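Local structure of P450 epoxidase (Sorangium cellulosum, 1Q5D) at residues Glu79-Lys91 / Phe175-Leu187. The protein belongs to the cytochrome P450 family, heme proteins of largely helical fold, and holds its heme beside a second ligand pocket. Sequence-based numbering, arbitrary orientation.
Sequences EYSSAIPELSDMK and FGSATARALGVGL. With EPB (7,11-dihydroxy-8,8,10,12,16-pentamethyl-3-[1-methyl-2-(2-methyl-thiazol-4-yl)vinyl]-4,17-dioxabicyclo[14.1.0]heptadecane-5,9-dione), chain C.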
loop_
_atom_site.group_PDB
_atom_site.type_symbol
_atom_site.label_atom_id
_atom_site.label_comp_id
_atom_site.label_asym_id
_atom_site.label_seq_id
_atom_site.Cartn_x
_atom_site.Cartn_y
_atom_site.Cartn_z
ATOM N N GLU A 79 17.601 -17.037 6.415
ATOM C CA GLU A 79 17.197 -17.216 5.040
ATOM C C GLU A 79 16.701 -15.857 4.473
ATOM O O GLU A 79 17.039 -15.487 3.340
ATOM C CB GLU A 79 16.158 -18.344 4.982
ATOM C CG GLU A 79 15.364 -18.477 3.708
ATOM C CD GLU A 79 14.210 -17.506 3.665
ATOM O OE1 GLU A 79 14.304 -16.567 2.860
ATOM O OE2 GLU A 79 13.236 -17.672 4.436
ATOM N N TYR A 80 15.963 -15.091 5.276
ATOM C CA TYR A 80 15.406 -13.817 4.790
ATOM C C TYR A 80 16.449 -12.724 4.567
ATOM O O TYR A 80 16.451 -12.074 3.525
ATOM C CB TYR A 80 14.274 -13.283 5.685
ATOM C CG TYR A 80 13.612 -12.052 5.090
ATOM C CD1 TYR A 80 12.968 -12.119 3.866
ATOM C CD2 TYR A 80 13.661 -10.824 5.734
ATOM C CE1 TYR A 80 12.369 -10.994 3.301
ATOM C CE2 TYR A 80 13.058 -9.681 5.174
ATOM C CZ TYR A 80 12.414 -9.781 3.962
ATOM O OH TYR A 80 11.819 -8.665 3.380
ATOM N N SER A 81 17.320 -12.507 5.544
ATOM C CA SER A 81 18.368 -11.489 5.411
ATOM C C SER A 81 19.306 -11.801 4.256
ATOM O O SER A 81 19.851 -10.898 3.630
ATOM C CB SER A 81 19.168 -11.355 6.711
ATOM O OG SER A 81 18.398 -10.723 7.711
ATOM N N SER A 82 19.492 -13.080 3.966
ATOM C CA SER A 82 20.395 -13.479 2.887
ATOM C C SER A 82 19.774 -13.312 1.496
ATOM O O SER A 82 20.493 -13.167 0.506
ATOM C CB SER A 82 20.875 -14.921 3.086
ATOM O OG SER A 82 19.807 -15.851 2.932
ATOM N N ALA A 83 18.443 -13.345 1.421
ATOM C CA ALA A 83 17.754 -13.177 0.147
ATOM C C ALA A 83 17.866 -11.731 -0.329
ATOM O O ALA A 83 17.690 -10.806 0.460
ATOM C CB ALA A 83 16.280 -13.566 0.272
ATOM N N ILE A 84 18.118 -11.548 -1.618
ATOM C CA ILE A 84 18.223 -10.216 -2.207
ATOM C C ILE A 84 19.113 -9.296 -1.372
ATOM O O ILE A 84 18.636 -8.360 -0.730
ATOM C CB ILE A 84 16.826 -9.589 -2.438
ATOM C CG1 ILE A 84 15.821 -10.653 -2.913
ATOM C CG2 ILE A 84 16.920 -8.457 -3.459
ATOM C CD1 ILE A 84 15.921 -10.980 -4.409
ATOM N N PRO A 85 20.409 -9.577 -1.390
ATOM C CA PRO A 85 21.391 -8.850 -0.575
ATOM C C PRO A 85 21.446 -7.366 -0.910
ATOM O O PRO A 85 21.946 -6.592 -0.091
ATOM C CB PRO A 85 22.719 -9.502 -0.954
ATOM C CG PRO A 85 22.354 -10.811 -1.518
ATOM C CD PRO A 85 21.028 -10.646 -2.195
ATOM N N GLU A 86 20.955 -7.000 -2.094
ATOM C CA GLU A 86 20.881 -5.604 -2.524
ATOM C C GLU A 86 19.913 -4.815 -1.645
ATOM O O GLU A 86 19.963 -3.582 -1.622
ATOM C CB GLU A 86 20.413 -5.521 -3.981
ATOM C CG GLU A 86 21.457 -5.939 -5.013
ATOM C CD GLU A 86 21.510 -7.447 -5.223
ATOM O OE1 GLU A 86 20.673 -8.176 -4.632
ATOM O OE2 GLU A 86 22.397 -7.899 -5.990
ATOM N N LEU A 87 19.037 -5.529 -0.934
ATOM C CA LEU A 87 18.020 -4.911 -0.081
ATOM C C LEU A 87 18.321 -5.100 1.417
ATOM O O LEU A 87 17.503 -4.757 2.276
ATOM C CB LEU A 87 16.627 -5.460 -0.431
ATOM C CG LEU A 87 16.058 -4.893 -1.744
ATOM C CD1 LEU A 87 14.691 -5.475 -2.105
ATOM C CD2 LEU A 87 15.988 -3.366 -1.667
ATOM N N SER A 88 19.498 -5.641 1.720
ATOM C CA SER A 88 19.897 -5.943 3.100
ATOM C C SER A 88 19.826 -4.703 3.997
ATOM O O SER A 88 19.273 -4.752 5.107
ATOM C CB SER A 88 21.314 -6.505 3.118
ATOM O OG SER A 88 21.641 -6.992 4.394
ATOM N N ASP A 89 20.409 -3.609 3.524
ATOM C CA ASP A 89 20.362 -2.343 4.249
ATOM C C ASP A 89 18.925 -1.869 4.489
ATOM O O ASP A 89 18.582 -1.439 5.584
ATOM C CB ASP A 89 21.136 -1.265 3.482
ATOM C CG ASP A 89 22.609 -1.259 3.828
ATOM O OD1 ASP A 89 23.347 -0.429 3.266
ATOM O OD2 ASP A 89 23.104 -2.044 4.666
ATOM N N MET A 90 18.092 -1.942 3.459
ATOM C CA MET A 90 16.705 -1.500 3.588
ATOM C C MET A 90 15.924 -2.332 4.596
ATOM O O MET A 90 15.039 -1.825 5.287
ATOM C CB MET A 90 15.981 -1.531 2.251
ATOM C CG MET A 90 14.632 -0.844 2.337
ATOM S SD MET A 90 13.635 -0.952 0.871
ATOM C CE MET A 90 14.507 0.189 -0.193
ATOM N N LYS A 91 16.255 -3.616 4.675
ATOM C CA LYS A 91 15.572 -4.515 5.593
ATOM C C LYS A 91 15.968 -4.214 7.035
ATOM O O LYS A 91 15.153 -4.325 7.955
ATOM C CB LYS A 91 15.914 -5.964 5.256
ATOM C CG LYS A 91 15.312 -6.468 3.932
ATOM C CD LYS A 91 15.703 -7.934 3.704
ATOM C CE LYS A 91 15.066 -8.501 2.447
ATOM N NZ LYS A 91 15.628 -9.862 2.101
ATOM N N PHE A 175 11.337 0.720 -9.900
ATOM C CA PHE A 175 12.053 0.453 -8.671
ATOM C C PHE A 175 11.068 0.173 -7.519
ATOM O O PHE A 175 11.217 -0.794 -6.768
ATOM C CB PHE A 175 12.922 1.655 -8.305
ATOM C CG PHE A 175 13.408 1.629 -6.889
ATOM C CD1 PHE A 175 14.415 0.753 -6.505
ATOM C CD2 PHE A 175 12.844 2.466 -5.935
ATOM C CE1 PHE A 175 14.857 0.709 -5.211
ATOM C CE2 PHE A 175 13.278 2.432 -4.622
ATOM C CZ PHE A 175 14.293 1.564 -4.254
ATOM N N GLY A 176 10.071 1.041 -7.377
ATOM C CA GLY A 176 9.105 0.907 -6.295
ATOM C C GLY A 176 8.382 -0.422 -6.356
ATOM O O GLY A 176 8.322 -1.145 -5.372
ATOM N N SER A 177 7.846 -0.746 -7.524
ATOM C CA SER A 177 7.077 -1.967 -7.699
ATOM C C SER A 177 7.953 -3.229 -7.552
ATOM O O SER A 177 7.535 -4.221 -6.928
ATOM C CB SER A 177 6.339 -1.908 -9.043
ATOM O OG SER A 177 5.622 -3.094 -9.274
ATOM N N ALA A 178 9.174 -3.170 -8.089
ATOM C CA ALA A 178 10.143 -4.264 -7.971
ATOM C C ALA A 178 10.597 -4.484 -6.534
ATOM O O ALA A 178 10.704 -5.612 -6.074
ATOM C CB ALA A 178 11.374 -4.004 -8.866
ATOM N N THR A 179 10.882 -3.395 -5.839
ATOM C CA THR A 179 11.295 -3.470 -4.448
ATOM C C THR A 179 10.217 -4.112 -3.582
ATOM O O THR A 179 10.511 -4.963 -2.749
ATOM C CB THR A 179 11.613 -2.072 -3.921
ATOM O OG1 THR A 179 12.849 -1.618 -4.498
ATOM C CG2 THR A 179 11.894 -2.120 -2.439
ATOM N N ALA A 180 8.972 -3.695 -3.773
ATOM C CA ALA A 180 7.882 -4.238 -2.963
ATOM C C ALA A 180 7.761 -5.767 -3.117
ATOM O O ALA A 180 7.587 -6.490 -2.111
ATOM C CB ALA A 180 6.573 -3.531 -3.277
ATOM N N ARG A 181 7.883 -6.254 -4.354
ATOM C CA ARG A 181 7.903 -7.700 -4.638
ATOM C C ARG A 181 9.154 -8.385 -4.099
ATOM O O ARG A 181 9.077 -9.482 -3.530
ATOM C CB ARG A 181 7.852 -7.956 -6.146
ATOM C CG ARG A 181 6.497 -7.760 -6.801
ATOM C CD ARG A 181 6.548 -7.924 -8.315
ATOM N NE ARG A 181 5.266 -8.292 -8.896
ATOM C CZ ARG A 181 4.543 -7.480 -9.654
ATOM N NH1 ARG A 181 4.972 -6.244 -9.909
ATOM N NH2 ARG A 181 3.385 -7.891 -10.143
ATOM N N ALA A 182 10.312 -7.757 -4.309
ATOM C CA ALA A 182 11.581 -8.355 -3.907
ATOM C C ALA A 182 11.648 -8.539 -2.398
ATOM O O ALA A 182 12.244 -9.499 -1.901
ATOM C CB ALA A 182 12.763 -7.506 -4.387
ATOM N N LEU A 183 11.062 -7.597 -1.665
ATOM C CA LEU A 183 11.043 -7.692 -0.210
ATOM C C LEU A 183 10.253 -8.915 0.253
ATOM O O LEU A 183 10.343 -9.324 1.415
ATOM C CB LEU A 183 10.450 -6.412 0.407
ATOM C CG LEU A 183 11.408 -5.216 0.442
ATOM C CD1 LEU A 183 10.681 -3.959 0.969
ATOM C CD2 LEU A 183 12.690 -5.484 1.230
ATOM N N GLY A 184 9.476 -9.498 -0.647
ATOM C CA GLY A 184 8.722 -10.695 -0.308
ATOM C C GLY A 184 9.465 -12.009 -0.515
ATOM O O GLY A 184 8.987 -13.060 -0.070
ATOM N N VAL A 185 10.605 -11.960 -1.207
ATOM C CA VAL A 185 11.365 -13.173 -1.542
ATOM C C VAL A 185 11.941 -13.750 -0.270
ATOM O O VAL A 185 12.718 -13.096 0.432
ATOM C CB VAL A 185 12.513 -12.904 -2.556
ATOM C CG1 VAL A 185 13.378 -14.177 -2.765
ATOM C CG2 VAL A 185 11.961 -12.432 -3.893
ATOM N N GLY A 186 11.520 -14.968 0.049
ATOM C CA GLY A 186 11.979 -15.626 1.253
ATOM C C GLY A 186 11.102 -15.328 2.455
ATOM O O GLY A 186 11.321 -15.886 3.528
ATOM N N LEU A 187 10.120 -14.444 2.278
ATOM C CA LEU A 187 9.239 -14.029 3.369
ATOM C C LEU A 187 7.834 -14.534 3.108
ATOM O O LEU A 187 7.240 -15.168 3.965
ATOM C CB LEU A 187 9.212 -12.502 3.507
ATOM C CG LEU A 187 8.466 -11.884 4.705
ATOM C CD1 LEU A 187 6.985 -12.168 4.642
ATOM C CD2 LEU A 187 9.021 -12.339 6.037
HETATM O O16 EPB C . 4.162 -3.558 -0.989
HETATM C C51 EPB C . 0.271 -2.898 1.774
HETATM O O41 EPB C . 1.529 -0.599 2.359
HETATM C C5 EPB C . 1.296 -2.001 2.366
HETATM C C4 EPB C . 2.587 -1.293 1.685
HETATM C C16 EPB C . 4.454 -4.070 0.027
HETATM O O1 EPB C . 4.832 -3.417 1.190
HETATM C C2 EPB C . 4.967 -1.880 1.280
HETATM C C3 EPB C . 3.881 -1.358 2.302
HETATM C C20 EPB C . 6.448 -1.716 1.814
HETATM C C21 EPB C . 7.466 -2.074 0.742
HETATM C C22 EPB C . 6.746 -1.288 3.074
HETATM C C23 EPB C . 8.013 -1.103 3.784
HETATM N N26 EPB C . 9.059 -1.973 3.525
HETATM C C25 EPB C . 10.145 -1.674 4.283
HETATM C C27 EPB C . 11.374 -2.482 4.128
HETATM C C24 EPB C . 8.283 -0.195 4.736
HETATM S S1 EPB C . 9.884 -0.383 5.313
HETATM C C15 EPB C . 4.443 -5.614 0.161
HETATM C C14 EPB C . 5.690 -6.249 0.927
HETATM O O14 EPB C . 6.804 -5.701 0.243
HETATM C C13 EPB C . 5.700 -7.870 1.079
HETATM C C29 EPB C . 5.766 -8.499 -0.357
HETATM C C30 EPB C . 6.983 -8.317 1.775
HETATM C C12 EPB C . 4.349 -8.424 1.807
HETATM O O12 EPB C . 3.568 -9.229 1.206
HETATM C C11 EPB C . 3.881 -8.034 3.263
HETATM C C28 EPB C . 3.569 -9.387 3.949
HETATM C C10 EPB C . 2.984 -6.838 3.143
HETATM O O10 EPB C . 1.696 -7.231 2.575
HETATM C C9 EPB C . 2.819 -6.283 4.543
HETATM C C91 EPB C . 4.109 -5.817 5.030
HETATM C C8 EPB C . 2.018 -5.031 4.644
HETATM C C7 EPB C . 1.553 -4.388 3.274
HETATM C C6 EPB C . 2.195 -2.911 3.448
HETATM O O HOH W 1 13.802 -10.684 0.230
#
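Tyr80 lies closest to Gly186, their CA atoms 5.2 Å apart, and the backbones stay near each other through Ile84 with Ala182 and Leu87 with Leu183. In this cytochrome P450 fold, the break between helices 77-82 and 88-93 thus packs against the end of helix 169-182 and the type I turn Ala182-Val185 that follows it. With CG anti to the backbone N (chi1 -174°), the Tyr80 ring reaches across, and its OH donates to Leu183 O at 2.5 Å; the C=O...OH angle is 133° and the donor lies in the carbonyl plane, on a lone pair. The same ring meets Leu187 obliquely, CE1 to CB at 3.5 Å. Over one ring face, offset toward the rim, sits Lys91 NZ, whose extended chain carries it to the end of helix 77-82, where it donates to Tyr80 O and Ala83 O, each at 2.8 Å. A water accepts from NZ and donates to Ala182 O and Val185 O, so the ammonium is joined through this water to both carbonyls of the turn.

Beyond the ammonium and its water, toward Phe175, the contact is apolar. Leu87 CD1 rests on Ala182 CB at 3.6 Å, and the Leu87 side chain crosses that of Leu183 at about a right angle, while Met90, bent at chi3 (-73°), meets Thr179 tip to tip, SD to CG2. Leu183 also serves the EPB pocket: its CD2 packs on Leu87 and Lys91, whereas CD1 lies 3.6 Å from EPB C27 and N26. Three residues before Leu183, Ala180 O accepts a hydrogen bond from EPB O14 at 2.6 Å.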